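Local coordinates for WbmS, polysaccharide deacetylase involved in O-antigen biosynthesis (Bordetella bronchiseptica, PDB 3HFT), which is probably a zinc-binding hydrolase that removes acetyl groups from a polysaccharide during O-antigen biosynthesis, at residues W35-I39 with W196-I202; W47-V52 with H229-L235; H211-E217 with N240-R246. One frame throughout, in Å; residues are numbered along the deposited sequence. Where two conformers were deposited one is given.

Loops and helix ends around a parallel sheet can be joined by quite different chemistry, and these three contacts illustrate it. Interaction 1 joins the loops that enter strands 39-44 and 203-207; interaction 2 lies on the opposite side of the chain's centre from it, and interaction 3 joins the end of helix 209-214 to the start of helix 245-256. Interaction 1 is partly buried and combines two direct hydrogen bonds with ring packing. Interaction 2, also partly buried, pairs one arginine bond and two bridging waters with a Phe51-centred apolar patch. Interaction 3 is buried yet the most polar, with eight direct hydrogen bonds, one of them weak. Helix 209-214 carries part of interaction 3 and packs against interaction 2.

Interaction 1 of 3, residues W35-I39 with W196-I202; sequences WRGRI and WYQPDGI
Two tight turns meet here, with Gly37, Ile202 and Arg36 losing the most surface. Residues 35-38 form a type II turn, closed by Arg38 N to Trp35 O at 3.0 Å; Gly37 occupies its third position with positive phi (75°). Residues 198-201 form a type I turn. In register, Arg36 CA lies 5.0 Å from Gly201 CA, and Gly37 CA 4.0 Å from Pro199 CA. Gly37 N donates to Gly201 O (2.8 Å), while Gly37 O accepts from Tyr197 OH (2.5 Å), carried over by a t rotamer; Gly37 CA also makes a CH···O contact with Gln198 O (3.5 Å). A CB on Gly37 would collide with Pro199 O. Arg36, extended through three t angles, lays its guanidinium over Asp200 O, with NH1 3.2 Å from that atom but badly angled for a hydrogen bond; Asp200 O bonds instead to Gln161. Ile202 (t, t) packs its CB 3.8 Å from CD1 of Trp35, a p rotamer whose NE1 bonds to Gln161. At the far end Ile39 CD1 reaches Trp196 CH2 (4.1 Å). These residues join the loops entering strands 39-44 and 203-207, neighbours in the parallel sheet of a polysaccharide deacetylase beta/alpha fold.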
loop_
_atom_site.group_PDB
_atom_site.type_symbol
_atom_site.label_atom_id
_atom_site.label_comp_id
_atom_site.label_asym_id
_atom_site.label_seq_id
_atom_site.Cartn_x
_atom_site.Cartn_y
_atom_site.Cartn_z
ATOM N N TRP A 35 9.391 18.521 3.522
ATOM C CA TRP A 35 9.805 17.131 3.300
ATOM C C TRP A 35 10.827 16.888 2.210
ATOM O O TRP A 35 11.519 15.878 2.232
ATOM C CB TRP A 35 8.597 16.260 2.951
ATOM C CG TRP A 35 8.058 16.398 1.508
ATOM C CD1 TRP A 35 8.613 15.865 0.321
ATOM C CD2 TRP A 35 6.864 17.039 1.121
ATOM N NE1 TRP A 35 7.819 16.174 -0.744
ATOM C CE2 TRP A 35 6.740 16.899 -0.291
ATOM C CE3 TRP A 35 5.870 17.704 1.819
ATOM C CZ2 TRP A 35 5.661 17.404 -0.996
ATOM C CZ3 TRP A 35 4.787 18.211 1.121
ATOM C CH2 TRP A 35 4.683 18.071 -0.282
ATOM N N ARG A 36 10.894 17.762 1.220
ATOM C CA ARG A 36 11.706 17.505 0.048
ATOM C C ARG A 36 13.160 17.445 0.377
ATOM O O ARG A 36 13.737 18.396 0.926
ATOM C CB ARG A 36 11.431 18.568 -0.998
ATOM C CG ARG A 36 11.753 18.162 -2.382
ATOM C CD ARG A 36 11.303 19.261 -3.324
ATOM N NE ARG A 36 12.017 19.171 -4.585
ATOM C CZ ARG A 36 11.544 18.607 -5.684
ATOM N NH1 ARG A 36 10.312 18.069 -5.698
ATOM N NH2 ARG A 36 12.302 18.588 -6.781
ATOM N N GLY A 37 13.771 16.318 0.075
ATOM C CA GLY A 37 15.186 16.107 0.398
ATOM C C GLY A 37 15.509 15.825 1.858
ATOM O O GLY A 37 16.673 15.673 2.218
ATOM N N ARG A 38 14.495 15.731 2.705
ATOM C CA ARG A 38 14.712 15.521 4.117
ATOM C C ARG A 38 14.659 14.050 4.424
ATOM O O ARG A 38 14.139 13.253 3.631
ATOM C CB ARG A 38 13.674 16.287 4.940
ATOM C CG ARG A 38 13.683 17.776 4.643
ATOM C CD ARG A 38 12.724 18.510 5.531
ATOM N NE ARG A 38 13.328 18.879 6.799
ATOM C CZ ARG A 38 12.665 19.345 7.865
ATOM N NH1 ARG A 38 11.325 19.501 7.850
ATOM N NH2 ARG A 38 13.356 19.659 8.969
ATOM N N ILE A 39 15.198 13.715 5.586
ATOM C CA ILE A 39 15.297 12.342 6.049
ATOM C C ILE A 39 14.424 12.183 7.287
ATOM O O ILE A 39 14.471 13.010 8.216
ATOM C CB ILE A 39 16.741 11.977 6.376
ATOM C CG1 ILE A 39 17.633 12.150 5.120
ATOM C CG2 ILE A 39 16.791 10.567 6.948
ATOM C CD1 ILE A 39 19.146 12.103 5.388
ATOM N N TRP A 196 20.102 5.403 -1.600
ATOM C CA TRP A 196 18.655 5.504 -1.560
ATOM C C TRP A 196 18.129 6.936 -1.590
ATOM O O TRP A 196 16.915 7.152 -1.790
ATOM C CB TRP A 196 18.167 4.818 -0.254
ATOM C CG TRP A 196 18.997 5.218 0.906
ATOM C CD1 TRP A 196 20.072 4.562 1.392
ATOM C CD2 TRP A 196 18.871 6.417 1.679
ATOM N NE1 TRP A 196 20.641 5.278 2.425
ATOM C CE2 TRP A 196 19.898 6.408 2.638
ATOM C CE3 TRP A 196 17.983 7.490 1.655
ATOM C CZ2 TRP A 196 20.103 7.465 3.533
ATOM C CZ3 TRP A 196 18.174 8.523 2.549
ATOM C CH2 TRP A 196 19.213 8.496 3.489
ATOM N N TYR A 197 19.026 7.912 -1.395
ATOM C CA TYR A 197 18.655 9.302 -1.169
ATOM C C TYR A 197 18.052 9.997 -2.375
ATOM O O TYR A 197 18.615 9.971 -3.467
ATOM C CB TYR A 197 19.876 10.109 -0.661
ATOM C CG TYR A 197 19.534 11.543 -0.321
ATOM C CD1 TYR A 197 18.698 11.849 0.756
ATOM C CD2 TYR A 197 20.020 12.593 -1.092
ATOM C CE1 TYR A 197 18.367 13.194 1.068
ATOM C CE2 TYR A 197 19.702 13.931 -0.791
ATOM C CZ TYR A 197 18.871 14.217 0.282
ATOM O OH TYR A 197 18.563 15.534 0.546
ATOM N N GLN A 198 16.925 10.658 -2.146
ATOM C CA GLN A 198 16.254 11.469 -3.123
ATOM C C GLN A 198 16.320 12.953 -2.694
ATOM O O GLN A 198 15.617 13.382 -1.753
ATOM C CB GLN A 198 14.787 11.035 -3.238
ATOM C CG GLN A 198 14.601 9.521 -3.409
ATOM C CD GLN A 198 13.197 9.132 -3.783
ATOM O OE1 GLN A 198 12.269 9.960 -3.746
ATOM N NE2 GLN A 198 13.027 7.860 -4.179
ATOM N N PRO A 199 17.162 13.747 -3.361
ATOM C CA PRO A 199 17.191 15.168 -2.990
ATOM C C PRO A 199 15.890 15.831 -3.335
ATOM O O PRO A 199 15.567 16.905 -2.805
ATOM C CB PRO A 199 18.304 15.736 -3.861
ATOM C CG PRO A 199 18.575 14.749 -4.881
ATOM C CD PRO A 199 18.086 13.439 -4.460
ATOM N N ASP A 200 15.149 15.188 -4.238
ATOM C CA ASP A 200 13.904 15.699 -4.801
ATOM C C ASP A 200 12.643 14.976 -4.305
ATOM O O ASP A 200 11.557 15.224 -4.823
ATOM C CB ASP A 200 13.921 15.616 -6.338
ATOM C CG ASP A 200 14.382 14.242 -6.876
ATOM O OD1 ASP A 200 14.808 13.349 -6.115
ATOM O OD2 ASP A 200 14.354 14.091 -8.111
ATOM N N GLY A 201 12.786 14.136 -3.299
ATOM C CA GLY A 201 11.647 13.401 -2.765
ATOM C C GLY A 201 11.726 13.314 -1.269
ATOM O O GLY A 201 12.623 13.910 -0.647
ATOM N N ILE A 202 10.770 12.601 -0.679
ATOM C CA ILE A 202 10.763 12.330 0.737
ATOM C C ILE A 202 11.533 11.055 1.036
ATOM O O ILE A 202 11.392 10.069 0.323
ATOM C CB ILE A 202 9.301 12.273 1.285
ATOM C CG1 ILE A 202 9.332 12.357 2.811
ATOM C CG2 ILE A 202 8.542 11.032 0.772
ATOM C CD1 ILE A 202 7.957 12.376 3.416
#

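Interaction 2 of 3, residues W47-V52 with H229-L235; sequences WAADFV and HRNPVDL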
loop_
_atom_site.group_PDB
_atom_site.type_symbol
_atom_site.label_atom_id
_atom_site.label_comp_id
_atom_site.label_asym_id
_atom_site.label_seq_id
_atom_site.Cartn_x
_atom_site.Cartn_y
_atom_site.Cartn_z
ATOM N N TRP A 47 8.155 -4.952 19.866
ATOM C CA TRP A 47 8.254 -5.696 21.124
ATOM C C TRP A 47 9.674 -5.921 21.637
ATOM O O TRP A 47 9.912 -6.836 22.410
ATOM C CB TRP A 47 7.488 -7.041 21.034
ATOM C CG TRP A 47 6.044 -6.821 20.654
ATOM C CD1 TRP A 47 5.018 -6.522 21.499
ATOM C CD2 TRP A 47 5.489 -6.799 19.328
ATOM N NE1 TRP A 47 3.867 -6.333 20.791
ATOM C CE2 TRP A 47 4.118 -6.496 19.458
ATOM C CE3 TRP A 47 6.021 -6.996 18.043
ATOM C CZ2 TRP A 47 3.260 -6.398 18.362
ATOM C CZ3 TRP A 47 5.161 -6.902 16.948
ATOM C CH2 TRP A 47 3.799 -6.607 17.123
ATOM N N ALA A 48 10.618 -5.077 21.240
ATOM C CA ALA A 48 11.991 -5.184 21.752
ATOM C C ALA A 48 12.058 -5.098 23.277
ATOM O O ALA A 48 11.355 -4.317 23.919
ATOM C CB ALA A 48 12.855 -4.088 21.134
ATOM N N ALA A 49 12.938 -5.890 23.867
ATOM C CA ALA A 49 13.205 -5.799 25.272
ATOM C C ALA A 49 13.703 -4.375 25.552
ATOM O O ALA A 49 14.283 -3.738 24.692
ATOM C CB ALA A 49 14.300 -6.829 25.667
ATOM N N ASP A 50 13.512 -3.904 26.776
ATOM C CA ASP A 50 13.939 -2.574 27.171
ATOM C C ASP A 50 15.416 -2.280 26.917
ATOM O O ASP A 50 15.745 -1.173 26.504
ATOM C CB ASP A 50 13.617 -2.338 28.650
ATOM C CG ASP A 50 12.147 -2.036 28.901
ATOM O OD1 ASP A 50 11.337 -1.898 27.964
ATOM O OD2 ASP A 50 11.782 -1.922 30.077
ATOM N N PHE A 51 16.323 -3.236 27.172
ATOM C CA PHE A 51 17.755 -2.945 26.992
ATOM C C PHE A 51 18.065 -2.722 25.510
ATOM O O PHE A 51 18.905 -1.892 25.148
ATOM C CB PHE A 51 18.664 -4.032 27.613
ATOM C CG PHE A 51 18.703 -5.330 26.852
ATOM C CD1 PHE A 51 17.761 -6.320 27.092
ATOM C CD2 PHE A 51 19.744 -5.604 25.971
ATOM C CE1 PHE A 51 17.799 -7.524 26.409
ATOM C CE2 PHE A 51 19.808 -6.814 25.298
ATOM C CZ PHE A 51 18.831 -7.775 25.506
ATOM N N VAL A 52 17.349 -3.438 24.652
ATOM C CA VAL A 52 17.483 -3.281 23.206
ATOM C C VAL A 52 16.930 -1.921 22.761
ATOM O O VAL A 52 17.579 -1.211 22.008
ATOM C CB VAL A 52 16.790 -4.438 22.460
ATOM C CG1 VAL A 52 16.715 -4.175 20.927
ATOM C CG2 VAL A 52 17.497 -5.764 22.769
ATOM N N HIS A 229 17.051 -13.053 22.318
ATOM C CA HIS A 229 16.619 -11.669 22.022
ATOM C C HIS A 229 16.217 -10.840 23.222
ATOM O O HIS A 229 16.173 -9.615 23.132
ATOM C CB HIS A 229 15.502 -11.598 20.965
ATOM C CG HIS A 229 15.913 -12.087 19.611
ATOM N ND1 HIS A 229 15.010 -12.340 18.603
ATOM C CD2 HIS A 229 17.131 -12.419 19.118
ATOM C CE1 HIS A 229 15.656 -12.781 17.537
ATOM N NE2 HIS A 229 16.947 -12.857 17.832
ATOM N N ARG A 230 15.932 -11.485 24.344
ATOM C CA ARG A 230 15.597 -10.753 25.544
ATOM C C ARG A 230 16.609 -11.020 26.659
ATOM O O ARG A 230 16.328 -10.729 27.809
ATOM C CB ARG A 230 14.182 -11.131 25.985
ATOM C CG ARG A 230 13.177 -11.110 24.828
ATOM C CD ARG A 230 11.758 -11.319 25.304
ATOM N NE ARG A 230 11.331 -10.146 26.046
ATOM C CZ ARG A 230 10.751 -9.078 25.509
ATOM N NH1 ARG A 230 10.466 -9.022 24.228
ATOM N NH2 ARG A 230 10.439 -8.060 26.283
ATOM N N ASN A 231 17.798 -11.523 26.308
ATOM C CA ASN A 231 18.848 -11.857 27.273
ATOM C C ASN A 231 19.926 -10.776 27.248
ATOM O O ASN A 231 20.734 -10.730 26.321
ATOM C CB ASN A 231 19.447 -13.199 26.914
ATOM C CG ASN A 231 20.413 -13.704 27.941
ATOM O OD1 ASN A 231 21.117 -12.931 28.595
ATOM N ND2 ASN A 231 20.486 -15.018 28.069
ATOM N N PRO A 232 19.921 -9.875 28.240
ATOM C CA PRO A 232 20.851 -8.758 28.247
ATOM C C PRO A 232 22.307 -9.086 28.440
ATOM O O PRO A 232 23.134 -8.217 28.213
ATOM C CB PRO A 232 20.338 -7.902 29.397
ATOM C CG PRO A 232 19.679 -8.835 30.261
ATOM C CD PRO A 232 18.999 -9.794 29.373
ATOM N N VAL A 233 22.612 -10.323 28.835
ATOM C CA VAL A 233 23.971 -10.786 29.007
ATOM C C VAL A 233 24.502 -11.409 27.733
ATOM O O VAL A 233 25.592 -11.112 27.310
ATOM C CB VAL A 233 24.053 -11.846 30.132
ATOM C CG1 VAL A 233 25.456 -12.474 30.205
ATOM C CG2 VAL A 233 23.642 -11.235 31.486
ATOM N N ASP A 234 23.723 -12.263 27.096
ATOM C CA ASP A 234 24.202 -12.993 25.938
ATOM C C ASP A 234 23.979 -12.304 24.580
ATOM O O ASP A 234 24.699 -12.583 23.622
ATOM C CB ASP A 234 23.496 -14.337 25.857
ATOM C CG ASP A 234 24.007 -15.352 26.867
ATOM O OD1 ASP A 234 24.822 -14.989 27.771
ATOM O OD2 ASP A 234 23.549 -16.521 26.728
ATOM N N LEU A 235 22.961 -11.459 24.460
ATOM C CA LEU A 235 22.621 -10.934 23.136
ATOM C C LEU A 235 23.756 -10.182 22.472
ATOM O O LEU A 235 23.925 -10.264 21.245
ATOM C CB LEU A 235 21.348 -10.077 23.175
ATOM C CG LEU A 235 20.779 -9.676 21.796
ATOM C CD1 LEU A 235 20.510 -10.908 20.917
ATOM C CD2 LEU A 235 19.515 -8.764 21.902
HETATM O O HOH W 1 9.379 -5.707 25.478
HETATM O O HOH W 2 14.277 -7.829 22.275
#
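Next to the zinc site, the segment directly after the metal ligand Asp46, which leads into helix 50-63, meets a loop from late in the chain; its Trp47 ring meets the zinc ligand His127 edge-to-face. Arg230 CB points away, but the end of its side chain comes back to residues 47-49: NH1 donates to Trp47 O (2.9 Å), and the guanidinium lies face-on to Ala49 CA, 3.7 Å from NH2. Water 1 extends the link, accepting from Arg230 NH2 (2.7 Å) and donating to Ala48 O (2.9 Å). Water 2 joins Ala49 N (2.8 Å) to His229 O (2.7 Å). Ala49 is the N-cap residue of helix 50-63. In the first turn of that helix, Phe51 supplies the contact's largest apolar surface: Pro232 CA sits over the ring in a CH-pi contact, 3.7 Å from the centroid, and Leu235 CD2 comes within 3.8 Å of Phe51 CZ and 3.7 Å of Val52 CG2. Helix 209-214 packs beside this patch, Tyr213 meeting Phe51 edge-to-face and also touching Leu235, while Val52 rests on Pro209.

Interaction 3 of 3, residues H211-E217 with N240-R246; sequences HVYMNTE and NTSAGSR. With EDO (1,2-ethanediol), chain D.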
loop_
_atom_site.group_PDB
_atom_site.type_symbol
_atom_site.label_atom_id
_atom_site.label_comp_id
_atom_site.label_asym_id
_atom_site.label_seq_id
_atom_site.Cartn_x
_atom_site.Cartn_y
_atom_site.Cartn_z
ATOM N N HIS A 211 17.409 -5.105 15.220
ATOM C CA HIS A 211 18.443 -5.182 14.169
ATOM C C HIS A 211 19.544 -4.177 14.385
ATOM O O HIS A 211 20.702 -4.429 14.055
ATOM C CB HIS A 211 17.838 -5.065 12.773
ATOM C CG HIS A 211 16.891 -6.169 12.450
ATOM N ND1 HIS A 211 17.203 -7.487 12.671
ATOM C CD2 HIS A 211 15.627 -6.153 11.973
ATOM C CE1 HIS A 211 16.181 -8.242 12.316
ATOM N NE2 HIS A 211 15.213 -7.455 11.880
ATOM N N VAL A 212 19.206 -3.023 14.950
ATOM C CA VAL A 212 20.253 -2.038 15.295
ATOM C C VAL A 212 21.134 -2.650 16.394
ATOM O O VAL A 212 22.344 -2.567 16.349
ATOM C CB VAL A 212 19.630 -0.672 15.720
ATOM C CG1 VAL A 212 20.699 0.330 16.204
ATOM C CG2 VAL A 212 18.808 -0.077 14.526
ATOM N N TYR A 213 20.526 -3.271 17.391
ATOM C CA TYR A 213 21.294 -3.896 18.463
ATOM C C TYR A 213 22.250 -4.987 17.973
ATOM O O TYR A 213 23.394 -5.045 18.404
ATOM C CB TYR A 213 20.360 -4.477 19.529
ATOM C CG TYR A 213 21.087 -4.784 20.811
ATOM C CD1 TYR A 213 21.259 -3.802 21.797
ATOM C CD2 TYR A 213 21.654 -6.028 21.030
ATOM C CE1 TYR A 213 21.932 -4.066 22.963
ATOM C CE2 TYR A 213 22.363 -6.277 22.188
ATOM C CZ TYR A 213 22.485 -5.292 23.146
ATOM O OH TYR A 213 23.151 -5.554 24.306
HETATM N N MSE A 214 21.778 -5.860 17.097
HETATM C CA MSE A 214 22.602 -6.983 16.605
HETATM C C MSE A 214 23.382 -6.641 15.344
HETATM O O MSE A 214 24.139 -7.476 14.859
HETATM C CB MSE A 214 21.733 -8.209 16.278
HETATM C CG MSE A 214 20.838 -8.671 17.454
HETATM SE SE MSE A 214 19.952 -10.349 16.986
HETATM C CE MSE A 214 21.141 -11.134 17.176
ATOM N N ASN A 215 23.178 -5.442 14.804
ATOM C CA ASN A 215 23.843 -5.022 13.560
ATOM C C ASN A 215 23.566 -6.026 12.466
ATOM O O ASN A 215 24.441 -6.398 11.680
ATOM C CB ASN A 215 25.338 -4.808 13.750
ATOM C CG ASN A 215 26.019 -4.202 12.514
ATOM O OD1 ASN A 215 25.429 -3.389 11.791
ATOM N ND2 ASN A 215 27.266 -4.594 12.280
ATOM N N THR A 216 22.301 -6.401 12.375
ATOM C CA THR A 216 21.870 -7.442 11.449
ATOM C C THR A 216 22.229 -7.156 9.988
ATOM O O THR A 216 21.884 -6.108 9.437
ATOM C CB THR A 216 20.347 -7.634 11.499
ATOM O OG1 THR A 216 19.963 -7.906 12.843
ATOM C CG2 THR A 216 19.888 -8.758 10.559
ATOM N N GLU A 217 22.896 -8.138 9.391
ATOM C CA GLU A 217 23.173 -8.166 7.952
ATOM C C GLU A 217 22.460 -9.333 7.232
ATOM O O GLU A 217 22.451 -9.382 6.027
ATOM C CB GLU A 217 24.679 -8.279 7.729
ATOM C CG GLU A 217 25.266 -9.687 7.818
ATOM C CD GLU A 217 25.310 -10.347 9.218
ATOM O OE1 GLU A 217 24.443 -10.172 10.101
ATOM O OE2 GLU A 217 26.231 -11.132 9.420
ATOM N N ASN A 240 26.879 -8.554 14.956
ATOM C CA ASN A 240 27.695 -8.649 13.751
ATOM C C ASN A 240 28.795 -7.635 13.808
ATOM O O ASN A 240 28.541 -6.493 14.113
ATOM C CB ASN A 240 26.793 -8.398 12.544
ATOM C CG ASN A 240 27.531 -8.232 11.242
ATOM O OD1 ASN A 240 28.622 -8.792 11.035
ATOM N ND2 ASN A 240 26.906 -7.488 10.327
ATOM N N THR A 241 30.028 -8.055 13.545
ATOM C CA THR A 241 31.171 -7.144 13.565
ATOM C C THR A 241 31.510 -6.591 12.168
ATOM O O THR A 241 32.345 -5.700 12.039
ATOM C CB THR A 241 32.421 -7.774 14.260
ATOM O OG1 THR A 241 32.726 -9.026 13.653
ATOM C CG2 THR A 241 32.162 -7.977 15.742
ATOM N N SER A 242 30.873 -7.115 11.127
ATOM C CA SER A 242 31.024 -6.554 9.777
ATOM C C SER A 242 30.009 -5.424 9.598
ATOM O O SER A 242 29.529 -4.847 10.578
ATOM C CB SER A 242 30.800 -7.641 8.723
ATOM O OG SER A 242 29.437 -8.024 8.665
ATOM N N ALA A 243 29.701 -5.085 8.348
ATOM C CA ALA A 243 28.689 -4.084 8.055
ATOM C C ALA A 243 27.305 -4.686 8.274
ATOM O O ALA A 243 27.072 -5.869 7.954
ATOM C CB ALA A 243 28.821 -3.620 6.622
ATOM N N GLY A 244 26.386 -3.887 8.812
ATOM C CA GLY A 244 25.011 -4.316 8.954
ATOM C C GLY A 244 24.127 -3.113 9.220
ATOM O O GLY A 244 24.537 -1.962 8.962
ATOM N N SER A 245 22.950 -3.373 9.772
ATOM C CA SER A 245 21.939 -2.341 10.052
ATOM C C SER A 245 22.447 -1.244 10.966
ATOM O O SER A 245 22.135 -0.072 10.762
ATOM C CB SER A 245 20.683 -2.967 10.664
ATOM O OG SER A 245 20.069 -3.884 9.751
ATOM N N ARG A 246 23.241 -1.605 11.967
ATOM C CA ARG A 246 23.767 -0.642 12.921
ATOM C C ARG A 246 24.819 0.259 12.282
ATOM O O ARG A 246 24.782 1.483 12.432
ATOM C CB ARG A 246 24.399 -1.359 14.109
ATOM C CG ARG A 246 24.767 -0.467 15.273
ATOM C CD ARG A 246 25.538 -1.282 16.299
ATOM N NE ARG A 246 25.739 -0.547 17.533
ATOM C CZ ARG A 246 24.829 -0.390 18.492
ATOM N NH1 ARG A 246 23.631 -0.882 18.377
ATOM N NH2 ARG A 246 25.120 0.304 19.568
HETATM C C1 EDO D . 11.827 -8.592 12.173
HETATM O O1 EDO D . 12.753 -8.402 11.100
HETATM C C2 EDO D . 11.899 -7.402 13.135
HETATM O O2 EDO D . 10.673 -7.261 13.874
#
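Helix 209-214 ends in a Schellman motif, with Thr216 N bonded to His211 O (3.0 Å) and a weak bond from Asn215 N to Val212 O (3.4 Å); Asn215, of positive phi, is the C-prime residue. Against this end comes the start of helix 245-256, with Gly244 at its N-cap: Asn215 CA is 4.4 Å from Arg246 CA, and Glu217 CA 4.4 Å from Gly244 CA. A CB on Gly244 would strike Asn215 O. The two backbones are tied by Asn240 N to Met214 O (2.9 Å; Met214 is selenomethionine) and Ser245 N to Thr216 O (3.0 Å), the latter carbonyl also accepting from Ser245 OG (2.9 Å). Asn215, the most covered residue, donates through ND2 to Asn240 O (2.9 Å) and Ser242 O (2.8 Å). In return Asn240 ND2 donates to Asn215 O (3.0 Å), while Asn240 OD1 closes an Asx turn with Ser242 N (2.8 Å). Arg246 NH1 reaches Val212 O (2.9 Å) and forms a salt bridge with Asp55 of helix 50-63. His211 ND1 pairs with Thr216 OG1 (2.8 Å) and His211 NE2 donates to 1,2-ethanediol O1 (2.7 Å). That probable crystallisation additive, bound also by the zinc ligand Asp46, probably marks a pocket near the metal, consistent with a substrate site. Backbone carbonyls at one helix end are thus satisfied by the other segment's amides and side chains, which lets so polar a contact be buried.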